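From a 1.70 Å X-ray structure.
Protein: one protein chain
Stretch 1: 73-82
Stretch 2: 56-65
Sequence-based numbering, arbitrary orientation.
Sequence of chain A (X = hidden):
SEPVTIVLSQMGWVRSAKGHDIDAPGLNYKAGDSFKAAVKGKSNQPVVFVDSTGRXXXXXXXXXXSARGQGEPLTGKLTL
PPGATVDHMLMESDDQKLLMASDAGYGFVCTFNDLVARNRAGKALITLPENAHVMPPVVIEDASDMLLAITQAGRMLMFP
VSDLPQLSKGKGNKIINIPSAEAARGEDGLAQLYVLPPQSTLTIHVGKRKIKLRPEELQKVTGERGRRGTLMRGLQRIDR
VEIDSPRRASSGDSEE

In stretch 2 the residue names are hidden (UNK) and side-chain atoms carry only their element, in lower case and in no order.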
# COMPACT_ATOMS: atom_id res chain seq x y z
N PRO A 73 4.49 -17.57 -12.96
CA PRO A 73 5.20 -16.33 -12.65
C PRO A 73 4.52 -15.09 -13.22
O PRO A 73 4.09 -15.08 -14.38
CB PRO A 73 6.58 -16.53 -13.32
CG PRO A 73 6.31 -17.52 -14.43
CD PRO A 73 5.25 -18.44 -13.89
N LEU A 74 4.44 -14.02 -12.43
CA LEU A 74 3.93 -12.75 -12.96
C LEU A 74 4.76 -12.19 -14.12
O LEU A 74 4.23 -11.49 -14.97
CB LEU A 74 3.82 -11.69 -11.86
CG LEU A 74 2.61 -11.96 -10.99
CD1 LEU A 74 2.71 -11.06 -9.74
CD2 LEU A 74 1.32 -11.67 -11.78
N THR A 75 6.04 -12.54 -14.17
CA THR A 75 6.85 -12.08 -15.31
C THR A 75 6.37 -12.65 -16.64
O THR A 75 6.69 -12.09 -17.70
CB THR A 75 8.34 -12.41 -15.13
OG1 THR A 75 8.47 -13.80 -14.83
CG2 THR A 75 8.95 -11.58 -14.01
N GLY A 76 5.60 -13.75 -16.61
CA GLY A 76 5.00 -14.32 -17.82
C GLY A 76 3.74 -13.58 -18.25
O GLY A 76 3.20 -13.83 -19.34
N LYS A 77 3.25 -12.68 -17.40
CA LYS A 77 2.01 -11.98 -17.66
C LYS A 77 2.18 -10.47 -17.73
O LYS A 77 1.37 -9.80 -18.35
CB LYS A 77 0.92 -12.33 -16.62
CG LYS A 77 0.16 -13.63 -16.94
CD LYS A 77 -1.36 -13.48 -16.85
CE LYS A 77 -2.10 -14.79 -17.16
NZ LYS A 77 -1.39 -15.77 -18.06
N LEU A 78 3.23 -9.96 -17.09
CA LEU A 78 3.47 -8.50 -16.98
C LEU A 78 4.85 -8.15 -17.44
O LEU A 78 5.80 -8.92 -17.21
CB LEU A 78 3.34 -8.05 -15.52
CG LEU A 78 2.15 -8.54 -14.70
CD1 LEU A 78 2.27 -8.03 -13.24
CD2 LEU A 78 0.84 -8.07 -15.35
N THR A 79 4.96 -6.98 -18.07
CA THR A 79 6.25 -6.46 -18.53
C THR A 79 6.76 -5.54 -17.45
O THR A 79 6.36 -4.37 -17.38
CB THR A 79 6.11 -5.65 -19.81
OG1 THR A 79 5.47 -6.45 -20.81
CG2 THR A 79 7.49 -5.21 -20.31
N LEU A 80 7.59 -6.08 -16.57
CA LEU A 80 8.13 -5.30 -15.47
C LEU A 80 9.39 -4.56 -15.90
O LEU A 80 10.17 -5.09 -16.70
CB LEU A 80 8.42 -6.20 -14.27
CG LEU A 80 7.24 -6.99 -13.69
CD1 LEU A 80 7.69 -7.91 -12.56
CD2 LEU A 80 6.12 -6.07 -13.22
N PRO A 81 9.58 -3.32 -15.39
CA PRO A 81 10.84 -2.61 -15.61
C PRO A 81 12.03 -3.41 -15.09
O PRO A 81 11.88 -4.25 -14.20
CB PRO A 81 10.66 -1.32 -14.80
CG PRO A 81 9.18 -1.11 -14.76
CD PRO A 81 8.61 -2.50 -14.63
N PRO A 82 13.23 -3.18 -15.66
CA PRO A 82 14.43 -3.84 -15.15
C PRO A 82 14.56 -3.76 -13.62
O PRO A 82 14.55 -2.66 -13.06
CB PRO A 82 15.57 -3.08 -15.83
CG PRO A 82 14.98 -2.49 -17.06
CD PRO A 82 13.51 -2.28 -16.80
N UNK A 56 1.05 0.19 -12.22
CA UNK A 56 -0.04 -0.75 -11.89
C UNK A 56 -0.47 -1.58 -13.11
O UNK A 56 -0.35 -1.13 -14.25
o UNK A 56 -1.88 0.82 -12.20
c UNK A 56 -1.25 -0.05 -11.27
N UNK A 57 -0.98 -2.78 -12.84
CA UNK A 57 -1.29 -3.75 -13.87
C UNK A 57 -2.54 -4.48 -13.45
O UNK A 57 -2.69 -4.78 -12.26
o UNK A 57 5.14 -3.00 -14.57
c UNK A 57 1.83 -4.31 -15.41
c UNK A 57 3.15 -3.87 -15.55
c UNK A 57 1.95 -3.88 -13.05
c UNK A 57 -0.19 -4.80 -13.99
c UNK A 57 1.21 -4.30 -14.15
c UNK A 57 3.27 -3.44 -13.20
c UNK A 57 3.85 -3.46 -14.44
N UNK A 58 -3.44 -4.77 -14.40
CA UNK A 58 -4.59 -5.60 -14.09
C UNK A 58 -4.55 -6.92 -14.85
O UNK A 58 -4.14 -6.97 -16.02
c UNK A 58 -5.87 -4.87 -14.43
N UNK A 59 -4.99 -7.99 -14.19
CA UNK A 59 -5.05 -9.32 -14.80
C UNK A 59 -6.46 -9.88 -14.56
O UNK A 59 -7.05 -9.66 -13.51
c UNK A 59 -3.99 -10.28 -14.17
c UNK A 59 -1.45 -10.81 -13.98
c UNK A 59 -4.23 -11.76 -14.55
c UNK A 59 -2.55 -9.85 -14.53
N UNK A 60 -7.00 -10.57 -15.56
CA UNK A 60 -8.30 -11.24 -15.44
C UNK A 60 -8.09 -12.59 -14.74
O UNK A 60 -7.31 -13.44 -15.21
c UNK A 60 -8.89 -11.41 -16.86
o UNK A 60 -10.96 -11.95 -17.93
c UNK A 60 -10.28 -12.05 -16.87
o UNK A 60 -10.71 -12.68 -15.88
N UNK A 61 -8.75 -12.81 -13.60
CA UNK A 61 -8.56 -14.09 -12.88
C UNK A 61 -8.78 -15.35 -13.74
O UNK A 61 -8.16 -16.37 -13.45
c UNK A 61 -9.78 -12.54 -11.52
c UNK A 61 -9.73 -11.94 -12.90
c UNK A 61 -9.59 -14.03 -11.75
N UNK A 62 -9.59 -15.27 -14.79
CA UNK A 62 -9.87 -16.48 -15.59
C UNK A 62 -8.63 -17.00 -16.34
O UNK A 62 -8.60 -18.16 -16.81
c UNK A 62 -12.36 -16.09 -15.69
c UNK A 62 -11.09 -16.31 -16.53
c UNK A 62 -10.88 -15.16 -17.50
c UNK A 62 -10.14 -15.48 -18.74
N UNK A 63 -7.62 -16.13 -16.45
CA UNK A 63 -6.38 -16.47 -17.15
C UNK A 63 -5.33 -17.07 -16.19
O UNK A 63 -4.23 -17.43 -16.62
o UNK A 63 -5.33 -14.30 -16.81
c UNK A 63 -6.74 -14.53 -18.75
c UNK A 63 -5.76 -15.23 -17.82
N UNK A 64 -5.66 -17.17 -14.91
CA UNK A 64 -4.70 -17.66 -13.91
C UNK A 64 -4.94 -19.14 -13.60
O UNK A 64 -6.08 -19.61 -13.68
c UNK A 64 -4.38 -15.36 -12.78
c UNK A 64 -4.78 -16.82 -12.63
c UNK A 64 -2.94 -15.24 -13.26
c UNK A 64 -4.57 -14.63 -11.45
N UNK A 65 -3.87 -19.88 -13.21
CA UNK A 65 -4.01 -21.29 -12.84
C UNK A 65 -4.75 -21.46 -11.50
O UNK A 65 -4.83 -20.52 -10.71
c UNK A 65 -1.78 -20.54 -12.39
c UNK A 65 -2.48 -19.40 -13.09
c UNK A 65 -2.55 -21.77 -12.74

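Position 56 carries one carbon and then one oxygen; its nearest side-chain atom, the CB, stays 8.9 Å from Leu78 CD1, so nothing on stretch 1 is touched. A lone hydroxymethyl group is serine: Ser56, whose OG is hydrogen-bonded elsewhere in the structure.

Position 57 has a carbon leading to a six-carbon ring that bears one oxygen; the oxygen end meets Thr79, Leu80 and Pro81, and Leu78 lies over the ring, so it is tyrosine. Tyr57 points its CA-to-CB bond toward stretch 1, with chi1 at -52° (m). Leu78 CD1 lies 4.3 Å from the centroid of the Tyr57 ring and 23° off the ring normal, which places it over one face as a CH-pi contact. Thr79 O sits at the ring edge, near its plane, 3.4 Å from Tyr57 OH; this is proximity without a hydrogen bond, and the hydroxyl is satisfied elsewhere in the structure. Leu80 CD2 approaches obliquely, 3.7 Å from Tyr57 CZ, and Pro81 CD is 3.5 Å from Tyr57 OH.

Position 58 has a single carbon, directed away from stretch 1: Ala58.

Position 59 has four carbons, forked at the first with one arm two carbons long, and that arm ends among Leu74, Lys77 and Leu78; the branching defines isoleucine. Ile59 is m at chi1 and t at chi2, an extended arm whose CD1 reaches Leu74 CD2 at 3.6 Å, Leu78 CD2 at 3.8 Å and Lys77 CB at 3.9 Å.

Position 60 shows two carbons, the second carrying two oxygens, and makes no contact: Asp60. Its side chain turns back on its own stretch.

Position 61 has three carbons closing a ring onto the backbone N, hence Pro61, out of reach.

Position 62 again has four carbons forked at the first, with one longer arm, and makes no contact: Ile62. Its N donates to Asp60 OD1 at 3.0 Å with an angle of 170°.

Position 63 has one carbon carrying an oxygen and a carbon, and the oxygen meets Lys77, so it is threonine. Thr63 OG1 donates to Asp60 O at 2.7 Å and lies 3.3 Å from Lys77 CE.

Position 64 has four carbons forked at the second, one fork tip meeting Lys77: Leu64. Its CD2 is 4.0 Å from Lys77 CE.

Position 65 closes three carbons onto its N, without contact: Pro65.

The contact works by apolar packing, with 398 Å² buried over both sides and no hydrogen bond across. Alternation along the strand presents Tyr57 and Ile59 to stretch 1 while Ala58 faces away. Leu78 joins the two, its CD2 lying 3.7 Å from Tyr57 CB as well as against Ile59, and the aliphatic chain of Lys77 extends the contact to Thr63 and Leu64.

Stretch 2 56-65: SYAIDPITLP
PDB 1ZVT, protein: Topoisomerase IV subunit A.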